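Local atomic coordinates of lipid-transfer protein (Thermomonospora curvata, PDB entry 6OK1), a protein that is of unknown function but is named a lipid-transfer protein and belongs to the thiolase superfamily, being built from two similar thiolase-like halves. Residues V106-R114 against E342-G350; I267-Y278 against T375-I386. All blocks are in the same frame, centred on the assembly; numbering follows the deposited sequence.

Interaction 1 of 2, residues V106-R114 against E342-G350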
loop_
_atom_site.group_PDB
_atom_site.type_symbol
_atom_site.label_atom_id
_atom_site.label_comp_id
_atom_site.label_asym_id
_atom_site.label_seq_id
_atom_site.Cartn_x
_atom_site.Cartn_y
_atom_site.Cartn_z
ATOM N N VAL A 106 10.810 8.773 8.133
ATOM C CA VAL A 106 11.789 8.083 7.297
ATOM C C VAL A 106 11.082 7.395 6.137
ATOM O O VAL A 106 10.147 6.622 6.342
ATOM C CB VAL A 106 12.622 7.077 8.107
ATOM C CG1 VAL A 106 13.735 6.529 7.261
ATOM C CG2 VAL A 106 13.209 7.764 9.354
ATOM N N CYS A 107 11.537 7.679 4.920
ATOM C CA CYS A 107 11.057 7.040 3.705
ATOM C C CYS A 107 12.096 6.011 3.282
ATOM O O CYS A 107 13.285 6.325 3.264
ATOM C CB CYS A 107 10.861 8.070 2.588
ATOM S SG CYS A 107 9.944 9.533 3.082
ATOM N N TYR A 108 11.666 4.782 2.954
ATOM C CA TYR A 108 12.656 3.744 2.660
ATOM C C TYR A 108 12.155 2.745 1.625
ATOM O O TYR A 108 10.958 2.614 1.369
ATOM C CB TYR A 108 13.068 2.987 3.940
ATOM C CG TYR A 108 11.950 2.179 4.584
ATOM C CD1 TYR A 108 11.098 2.758 5.496
ATOM C CD2 TYR A 108 11.759 0.835 4.283
ATOM C CE1 TYR A 108 10.075 2.020 6.084
ATOM C CE2 TYR A 108 10.726 0.101 4.862
ATOM C CZ TYR A 108 9.908 0.702 5.764
ATOM O OH TYR A 108 8.891 0.017 6.351
ATOM N N ARG A 109 13.112 2.025 1.036
ATOM C CA ARG A 109 12.849 0.890 0.172
ATOM C C ARG A 109 14.082 0.011 0.241
ATOM O O ARG A 109 15.203 0.512 0.117
ATOM C CB ARG A 109 12.570 1.333 -1.276
ATOM C CG ARG A 109 12.105 0.232 -2.216
ATOM C CD ARG A 109 10.672 -0.163 -1.948
ATOM N NE ARG A 109 10.187 -1.132 -2.931
ATOM C CZ ARG A 109 10.191 -2.450 -2.791
ATOM N NH1 ARG A 109 10.625 -3.041 -1.675
ATOM N NH2 ARG A 109 9.746 -3.208 -3.799
ATOM N N ALA A 110 13.883 -1.283 0.441
ATOM C CA ALA A 110 15.010 -2.210 0.428
ATOM C C ALA A 110 14.575 -3.564 -0.102
ATOM O O ALA A 110 13.484 -4.044 0.215
ATOM C CB ALA A 110 15.615 -2.365 1.832
ATOM N N PHE A 111 15.424 -4.182 -0.920
ATOM C CA PHE A 111 15.059 -5.468 -1.490
ATOM C C PHE A 111 16.290 -6.212 -1.981
ATOM O O PHE A 111 17.379 -5.639 -2.153
ATOM C CB PHE A 111 14.035 -5.323 -2.635
ATOM C CG PHE A 111 14.334 -4.225 -3.633
ATOM C CD1 PHE A 111 15.578 -4.100 -4.242
ATOM C CD2 PHE A 111 13.315 -3.366 -4.038
ATOM C CE1 PHE A 111 15.821 -3.107 -5.204
ATOM C CE2 PHE A 111 13.537 -2.379 -5.007
ATOM C CZ PHE A 111 14.807 -2.244 -5.585
ATOM N N ASN A 112 16.090 -7.506 -2.218
ATOM C CA ASN A 112 17.040 -8.346 -2.932
ATOM C C ASN A 112 16.466 -8.715 -4.294
ATOM O O ASN A 112 16.093 -9.852 -4.542
ATOM C CB ASN A 112 17.323 -9.605 -2.132
ATOM C CG ASN A 112 18.143 -9.325 -0.908
ATOM O OD1 ASN A 112 19.126 -8.579 -0.962
ATOM N ND2 ASN A 112 17.742 -9.911 0.216
ATOM N N GLU A 113 16.381 -7.745 -5.190
ATOM C CA GLU A 113 15.800 -8.017 -6.496
ATOM C C GLU A 113 16.733 -8.794 -7.410
ATOM O O GLU A 113 16.251 -9.448 -8.325
ATOM C CB GLU A 113 15.387 -6.714 -7.200
ATOM C CG GLU A 113 14.086 -6.127 -6.718
ATOM C CD GLU A 113 13.265 -5.524 -7.831
ATOM O OE1 GLU A 113 12.055 -5.805 -7.853
ATOM O OE2 GLU A 113 13.810 -4.776 -8.677
ATOM N N ARG A 114 18.049 -8.735 -7.189
ATOM C CA ARG A 114 18.956 -9.524 -8.018
ATOM C C ARG A 114 19.129 -10.945 -7.507
ATOM O O ARG A 114 19.132 -11.886 -8.305
ATOM C CB ARG A 114 20.323 -8.853 -8.102
ATOM C CG ARG A 114 21.211 -9.461 -9.221
ATOM C CD ARG A 114 20.602 -9.197 -10.580
ATOM N NE ARG A 114 21.278 -9.815 -11.715
ATOM C CZ ARG A 114 21.130 -11.081 -12.097
ATOM N NH1 ARG A 114 20.421 -11.927 -11.362
ATOM N NH2 ARG A 114 21.709 -11.500 -13.219
ATOM N N GLU A 342 24.076 3.438 -11.737
ATOM C CA GLU A 342 24.412 3.272 -10.317
ATOM C C GLU A 342 23.754 2.006 -9.779
ATOM O O GLU A 342 24.438 1.048 -9.409
ATOM C CB GLU A 342 23.997 4.496 -9.494
ATOM C CG GLU A 342 24.304 4.295 -8.006
ATOM C CD GLU A 342 23.957 5.484 -7.145
ATOM O OE1 GLU A 342 22.769 5.636 -6.843
ATOM O OE2 GLU A 342 24.857 6.245 -6.748
ATOM N N ALA A 343 22.423 1.985 -9.738
ATOM C CA ALA A 343 21.692 0.901 -9.109
ATOM C C ALA A 343 20.209 1.141 -9.318
ATOM O O ALA A 343 19.765 2.293 -9.370
ATOM C CB ALA A 343 21.974 0.815 -7.603
ATOM N N TYR A 344 19.457 0.048 -9.400
ATOM C CA TYR A 344 18.001 0.091 -9.570
ATOM C C TYR A 344 17.351 -0.097 -8.199
ATOM O O TYR A 344 16.934 -1.191 -7.827
ATOM C CB TYR A 344 17.561 -0.987 -10.550
ATOM C CG TYR A 344 16.106 -0.982 -10.979
ATOM C CD1 TYR A 344 15.365 0.195 -11.072
ATOM C CD2 TYR A 344 15.489 -2.171 -11.315
ATOM C CE1 TYR A 344 14.025 0.163 -11.499
ATOM C CE2 TYR A 344 14.171 -2.214 -11.743
ATOM C CZ TYR A 344 13.450 -1.035 -11.836
ATOM O OH TYR A 344 12.150 -1.087 -12.276
ATOM N N ILE A 345 17.266 0.998 -7.432
ATOM C CA ILE A 345 16.534 0.967 -6.173
ATOM C C ILE A 345 15.197 1.686 -6.376
ATOM O O ILE A 345 14.738 2.464 -5.525
ATOM C CB ILE A 345 17.352 1.583 -5.027
ATOM C CG1 ILE A 345 18.827 1.141 -5.123
ATOM C CG2 ILE A 345 16.745 1.164 -3.703
ATOM C CD1 ILE A 345 19.055 -0.383 -4.991
ATOM N N HIS A 346 14.560 1.389 -7.512
ATOM C CA HIS A 346 13.246 1.918 -7.877
ATOM C C HIS A 346 13.153 3.414 -7.577
ATOM O O HIS A 346 12.134 3.895 -7.052
ATOM C CB HIS A 346 12.142 1.126 -7.177
ATOM C CG HIS A 346 12.064 -0.306 -7.609
ATOM N ND1 HIS A 346 10.995 -1.120 -7.296
ATOM C CD2 HIS A 346 12.921 -1.071 -8.327
ATOM C CE1 HIS A 346 11.198 -2.324 -7.807
ATOM N NE2 HIS A 346 12.361 -2.320 -8.432
ATOM N N GLY A 347 14.208 4.158 -7.950
ATOM C CA GLY A 347 14.223 5.612 -7.939
ATOM C C GLY A 347 14.692 6.247 -6.647
ATOM O O GLY A 347 15.062 7.427 -6.642
ATOM N N MET A 348 14.691 5.492 -5.551
ATOM C CA MET A 348 15.000 6.089 -4.257
ATOM C C MET A 348 16.424 6.605 -4.186
ATOM O O MET A 348 16.676 7.659 -3.583
ATOM C CB MET A 348 14.733 5.070 -3.159
ATOM C CG MET A 348 13.275 4.730 -3.033
ATOM S SD MET A 348 12.220 6.121 -2.455
ATOM C CE MET A 348 12.426 6.024 -0.684
ATOM N N ASN A 349 17.373 5.879 -4.787
ATOM C CA ASN A 349 18.748 6.347 -4.798
ATOM C C ASN A 349 18.917 7.609 -5.641
ATOM O O ASN A 349 19.832 8.387 -5.379
ATOM C CB ASN A 349 19.711 5.236 -5.261
ATOM C CG ASN A 349 19.323 4.618 -6.601
ATOM O OD1 ASN A 349 18.163 4.327 -6.847
ATOM N ND2 ASN A 349 20.318 4.379 -7.461
ATOM N N GLY A 350 18.006 7.876 -6.575
ATOM C CA GLY A 350 18.055 9.137 -7.297
ATOM C C GLY A 350 17.663 10.321 -6.435
ATOM O O GLY A 350 18.201 11.420 -6.595
HETATM O O HOH W 1 8.733 -1.495 -5.826
HETATM O O HOH W 2 16.438 -3.923 -8.702
#

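Interaction 2 of 2, residues I267-Y278 against T375-I386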
loop_
_atom_site.group_PDB
_atom_site.type_symbol
_atom_site.label_atom_id
_atom_site.label_comp_id
_atom_site.label_asym_id
_atom_site.label_seq_id
_atom_site.Cartn_x
_atom_site.Cartn_y
_atom_site.Cartn_z
ATOM N N ILE A 267 4.084 11.484 -21.816
ATOM C CA ILE A 267 3.789 10.875 -20.517
ATOM C C ILE A 267 2.906 11.876 -19.788
ATOM O O ILE A 267 3.403 12.653 -18.969
ATOM C CB ILE A 267 5.039 10.571 -19.684
ATOM C CG1 ILE A 267 6.113 9.828 -20.481
ATOM C CG2 ILE A 267 4.633 9.745 -18.462
ATOM C CD1 ILE A 267 7.435 9.789 -19.764
ATOM N N PRO A 268 1.607 11.904 -20.081
ATOM C CA PRO A 268 0.750 12.965 -19.530
ATOM C C PRO A 268 0.788 13.028 -18.021
ATOM O O PRO A 268 0.680 14.114 -17.434
ATOM C CB PRO A 268 -0.642 12.572 -20.028
ATOM C CG PRO A 268 -0.416 11.667 -21.178
ATOM C CD PRO A 268 0.897 11.023 -21.022
ATOM N N GLU A 269 0.928 11.874 -17.373
ATOM C CA GLU A 269 0.961 11.876 -15.920
ATOM C C GLU A 269 2.226 12.543 -15.387
ATOM O O GLU A 269 2.200 13.132 -14.295
ATOM C CB GLU A 269 0.794 10.435 -15.402
ATOM C CG GLU A 269 1.849 9.421 -15.858
ATOM C CD GLU A 269 1.557 8.701 -17.171
ATOM O OE1 GLU A 269 0.816 9.237 -18.031
ATOM O OE2 GLU A 269 2.070 7.547 -17.357
ATOM N N MET A 270 3.329 12.515 -16.146
ATOM C CA MET A 270 4.508 13.266 -15.735
ATOM C C MET A 270 4.342 14.750 -16.025
ATOM O O MET A 270 4.849 15.578 -15.264
ATOM C CB MET A 270 5.774 12.734 -16.434
ATOM C CG MET A 270 7.087 13.248 -15.826
ATOM S SD MET A 270 7.305 12.643 -14.126
ATOM C CE MET A 270 7.758 10.920 -14.411
ATOM N N GLY A 271 3.627 15.107 -17.090
ATOM C CA GLY A 271 3.279 16.505 -17.286
ATOM C C GLY A 271 2.485 17.060 -16.119
ATOM O O GLY A 271 2.700 18.201 -15.694
ATOM N N LEU A 272 1.575 16.251 -15.572
ATOM C CA LEU A 272 0.754 16.677 -14.445
ATOM C C LEU A 272 1.596 16.841 -13.189
ATOM O O LEU A 272 1.399 17.791 -12.422
ATOM C CB LEU A 272 -0.362 15.650 -14.235
ATOM C CG LEU A 272 -1.221 15.787 -12.998
ATOM C CD1 LEU A 272 -1.944 17.096 -13.058
ATOM C CD2 LEU A 272 -2.223 14.627 -13.010
ATOM N N VAL A 273 2.530 15.913 -12.947
ATOM C CA VAL A 273 3.518 16.111 -11.882
ATOM C C VAL A 273 4.252 17.427 -12.064
ATOM O O VAL A 273 4.357 18.234 -11.134
ATOM C CB VAL A 273 4.513 14.938 -11.863
ATOM C CG1 VAL A 273 5.748 15.269 -11.064
ATOM C CG2 VAL A 273 3.807 13.704 -11.300
ATOM N N GLY A 274 4.780 17.661 -13.259
ATOM C CA GLY A 274 5.594 18.857 -13.460
ATOM C C GLY A 274 4.816 20.143 -13.241
ATOM O O GLY A 274 5.334 21.105 -12.661
ATOM N N GLN A 275 3.574 20.192 -13.725
ATOM C CA GLN A 275 2.751 21.382 -13.535
ATOM C C GLN A 275 2.623 21.725 -12.056
ATOM O O GLN A 275 2.736 22.900 -11.664
ATOM C CB GLN A 275 1.372 21.164 -14.153
ATOM C CG GLN A 275 1.395 21.084 -15.662
ATOM C CD GLN A 275 0.128 20.464 -16.241
ATOM O OE1 GLN A 275 -0.883 20.303 -15.546
ATOM N NE2 GLN A 275 0.183 20.106 -17.522
ATOM N N GLN A 276 2.406 20.707 -11.217
ATOM C CA GLN A 276 2.283 20.933 -9.790
ATOM C C GLN A 276 3.612 21.363 -9.185
ATOM O O GLN A 276 3.644 22.241 -8.314
ATOM C CB GLN A 276 1.772 19.669 -9.100
ATOM C CG GLN A 276 0.386 19.311 -9.474
ATOM C CD GLN A 276 0.047 17.938 -8.967
ATOM O OE1 GLN A 276 -0.355 17.782 -7.822
ATOM N NE2 GLN A 276 0.270 16.930 -9.793
ATOM N N LEU A 277 4.712 20.720 -9.591
ATOM C CA LEU A 277 6.021 21.075 -9.043
ATOM C C LEU A 277 6.333 22.533 -9.301
ATOM O O LEU A 277 6.837 23.233 -8.417
ATOM C CB LEU A 277 7.120 20.236 -9.651
ATOM C CG LEU A 277 7.025 18.748 -9.376
ATOM C CD1 LEU A 277 8.155 18.018 -10.108
ATOM C CD2 LEU A 277 7.113 18.510 -7.882
ATOM N N TYR A 278 6.101 22.993 -10.523
ATOM C CA TYR A 278 6.402 24.391 -10.836
ATOM C C TYR A 278 5.448 25.345 -10.124
ATOM O O TYR A 278 5.862 26.420 -9.659
ATOM C CB TYR A 278 6.355 24.607 -12.345
ATOM C CG TYR A 278 7.434 23.877 -13.082
ATOM C CD1 TYR A 278 8.763 23.954 -12.670
ATOM C CD2 TYR A 278 7.128 23.076 -14.178
ATOM C CE1 TYR A 278 9.757 23.274 -13.324
ATOM C CE2 TYR A 278 8.131 22.390 -14.854
ATOM C CZ TYR A 278 9.442 22.499 -14.420
ATOM O OH TYR A 278 10.457 21.836 -15.055
ATOM N N THR A 375 12.394 12.894 -10.853
ATOM C CA THR A 375 11.200 12.150 -11.241
ATOM C C THR A 375 11.239 10.722 -10.725
ATOM O O THR A 375 12.298 10.143 -10.495
ATOM C CB THR A 375 11.012 12.101 -12.764
ATOM O OG1 THR A 375 12.129 11.445 -13.380
ATOM C CG2 THR A 375 10.879 13.499 -13.318
ATOM N N ALA A 376 10.052 10.135 -10.630
ATOM C CA ALA A 376 9.903 8.734 -10.267
ATOM C C ALA A 376 9.542 7.889 -11.499
ATOM O O ALA A 376 9.743 8.319 -12.642
ATOM C CB ALA A 376 8.877 8.633 -9.140
ATOM N N GLY A 377 9.033 6.681 -11.259
ATOM C CA GLY A 377 8.936 5.683 -12.312
ATOM C C GLY A 377 8.041 6.119 -13.461
ATOM O O GLY A 377 7.014 6.767 -13.267
ATOM N N THR A 378 8.427 5.714 -14.672
ATOM C CA THR A 378 7.728 6.096 -15.883
ATOM C C THR A 378 6.906 4.934 -16.440
ATOM O O THR A 378 7.286 3.753 -16.346
ATOM C CB THR A 378 8.739 6.598 -16.919
ATOM O OG1 THR A 378 9.815 5.667 -16.995
ATOM C CG2 THR A 378 9.315 7.919 -16.489
ATOM N N GLY A 379 5.758 5.282 -17.024
ATOM C CA GLY A 379 4.797 4.310 -17.484
ATOM C C GLY A 379 3.745 3.947 -16.465
ATOM O O GLY A 379 2.817 3.205 -16.792
ATOM N N VAL A 380 3.869 4.471 -15.254
ATOM C CA VAL A 380 2.968 4.160 -14.143
ATOM C C VAL A 380 2.510 5.479 -13.532
ATOM O O VAL A 380 3.139 6.523 -13.722
ATOM C CB VAL A 380 3.673 3.303 -13.061
ATOM C CG1 VAL A 380 3.840 1.861 -13.490
ATOM C CG2 VAL A 380 5.030 3.919 -12.680
ATOM N N PRO A 381 1.453 5.444 -12.734
ATOM C CA PRO A 381 1.225 6.571 -11.819
ATOM C C PRO A 381 2.528 6.914 -11.132
ATOM O O PRO A 381 3.230 6.032 -10.612
ATOM C CB PRO A 381 0.201 6.014 -10.837
ATOM C CG PRO A 381 -0.517 4.990 -11.586
ATOM C CD PRO A 381 0.509 4.352 -12.512
ATOM N N THR A 382 2.846 8.203 -11.111
ATOM C CA THR A 382 4.203 8.612 -10.832
ATOM C C THR A 382 4.205 9.811 -9.893
ATOM O O THR A 382 3.188 10.172 -9.284
ATOM C CB THR A 382 4.948 8.828 -12.168
ATOM O OG1 THR A 382 6.348 8.986 -11.921
ATOM C CG2 THR A 382 4.427 10.020 -12.963
ATOM N N SER A 383 5.382 10.394 -9.745
ATOM C CA SER A 383 5.616 11.463 -8.776
ATOM C C SER A 383 6.905 12.193 -9.118
ATOM O O SER A 383 7.695 11.755 -9.954
ATOM C CB SER A 383 5.647 10.896 -7.335
ATOM O OG SER A 383 6.553 9.809 -7.206
ATOM N N GLY A 384 7.110 13.331 -8.451
ATOM C CA GLY A 384 8.301 14.131 -8.662
ATOM C C GLY A 384 8.556 15.008 -7.463
ATOM O O GLY A 384 7.675 15.212 -6.617
ATOM N N LEU A 385 9.768 15.558 -7.424
ATOM C CA LEU A 385 10.150 16.531 -6.409
ATOM C C LEU A 385 10.905 17.660 -7.069
ATOM O O LEU A 385 11.605 17.456 -8.057
ATOM C CB LEU A 385 11.082 15.960 -5.346
ATOM C CG LEU A 385 10.553 14.746 -4.584
ATOM C CD1 LEU A 385 11.689 14.078 -3.885
ATOM C CD2 LEU A 385 9.446 15.137 -3.623
ATOM N N ILE A 386 10.827 18.844 -6.464
ATOM C CA ILE A 386 11.889 19.835 -6.623
ATOM C C ILE A 386 12.500 20.022 -5.243
ATOM O O ILE A 386 11.803 20.395 -4.290
ATOM C CB ILE A 386 11.393 21.160 -7.224
ATOM C CG1 ILE A 386 10.925 20.946 -8.671
ATOM C CG2 ILE A 386 12.522 22.218 -7.180
ATOM C CD1 ILE A 386 10.202 22.150 -9.308
HETATM O O HOH W 3 4.547 7.576 -16.005
#

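Interaction 1 of 2, residues V106-R114 against E342-G350
His346 is held from three directions at once: an aromatic edge over its imidazole, a carboxylate at NE2 and a water at ND1. Phe111 turns its edge to one face of the imidazole in an edge-to-face pair, with ring centroids 4.6 Å apart and planes at 57°. Its CE2 sits above the middle of the five-membered ring, and its CZ reaches Tyr344 O at 3.3 Å, close to the plane of the phenyl. Phenylalanine suits this spot because its slightly positive C-H rim can face both a ring and a carbonyl oxygen. In one of the two modelled conformers of Glu113, NE2 of His346 donates to OE2 at 2.9 Å. The bond is bent, 145° at the hydrogen, and meets the oxygen from above the carboxylate plane. In this conformer the same OE2 also accepts from a water that donates to Tyr344 O, and the carboxylate then spans side chain and backbone of residues 344-346. At the far nitrogen, a second water joins His346 ND1 (2.7 Å) to Arg109 NH2 (2.8 Å), while NH1 of that arginine is salt-bridged to Asp57. Phe111 CD2 lies over one face of the guanidinium. His346 and Gly347 are the central residues of a type I' turn, both with positive phi; this suits glycine at 347, whereas His346 adopts it as a non-glycine residue. Just beyond, Met348 bends at both chi2 and chi3, which brings CE to 3.9 Å from Tyr108 N, a flexible thioether fitting against backbone. Strand 104-112 runs between strands 50-54 and 219-228, whose Phe54 and Gln222 also touch Met348; Ala110, its CB directed away from the turn, packs on helix 26-40.

Interaction 2 of 2, residues I267-Y278 against T375-I386
Helix 268-281 packing along strand 382-388 is a helix-on-sheet layer of the C-terminal thiolase-like half, and the two short segments run nearly parallel, their axes 29° apart and 7.8 Å at closest approach. Gly384 sits at the middle of this interface. Val273 CG1 comes to 3.5 Å from Gly384 N, and Leu277 CD2 to 3.6 Å from Gly384 O, leaving no room for a side chain directed at the helix. Branched Val273 is well suited to this flat site, with one methyl on Gly384 and the other, CG2, against the backbone of Ser383. One turn back, Met270 leaves the helix to one side, but its bends at chi2 and chi3 fold the thioether toward Thr375 and the loop 376-381. There SD touches Thr375 CG2 at 3.8 Å, and CE enters the loop, which joins two antiparallel strands, lying 3.5 Å from Thr382 OG1. That hydroxyl is already committed as donor to Gly377 O, so the methyl meets an oxygen whose hydrogen is used elsewhere. Near the start of the helix, Glu269 rests its CG on Thr382 CG2, crossing it at about a right angle. Its carboxylate is salt-bridged to Arg261 and also bonded to Gln253; a water further ties OE2 to Gly379 N and Val380 O, a polar link across an otherwise apolar seam. The positive phi of Gly379 suits a residue without a side chain. Helix 301-307 packs against Met270 through Gln304, and a second subunit touches Leu272 and Pro381 through its Leu73 and Phe76. Toward the end of this part of the helix, Ile386 crosses Tyr278 and places its CD1 3.6 Å from Leu277 CB.

How the interactions relate
Both contacts are buried and reach the same mixed sheet, but at different strands: interaction 1 uses strand 104-112 of the N-terminal half, interaction 2 strand 382-388 of the C-terminal half. Their centres lie 19 Å apart, with nearest atoms about 5 Å apart and not touching. Interaction 1 joins the halves, setting a turn and a helix start against a strand end, and its chemistry is mixed: aromatic packing, a histidine-carboxylate bond and waters, with Glu113, Tyr344 and His346 partly exposed. Interaction 2 stays within one half and is mainly apolar helix-on-strand packing, its polar bridge confined to the loop end.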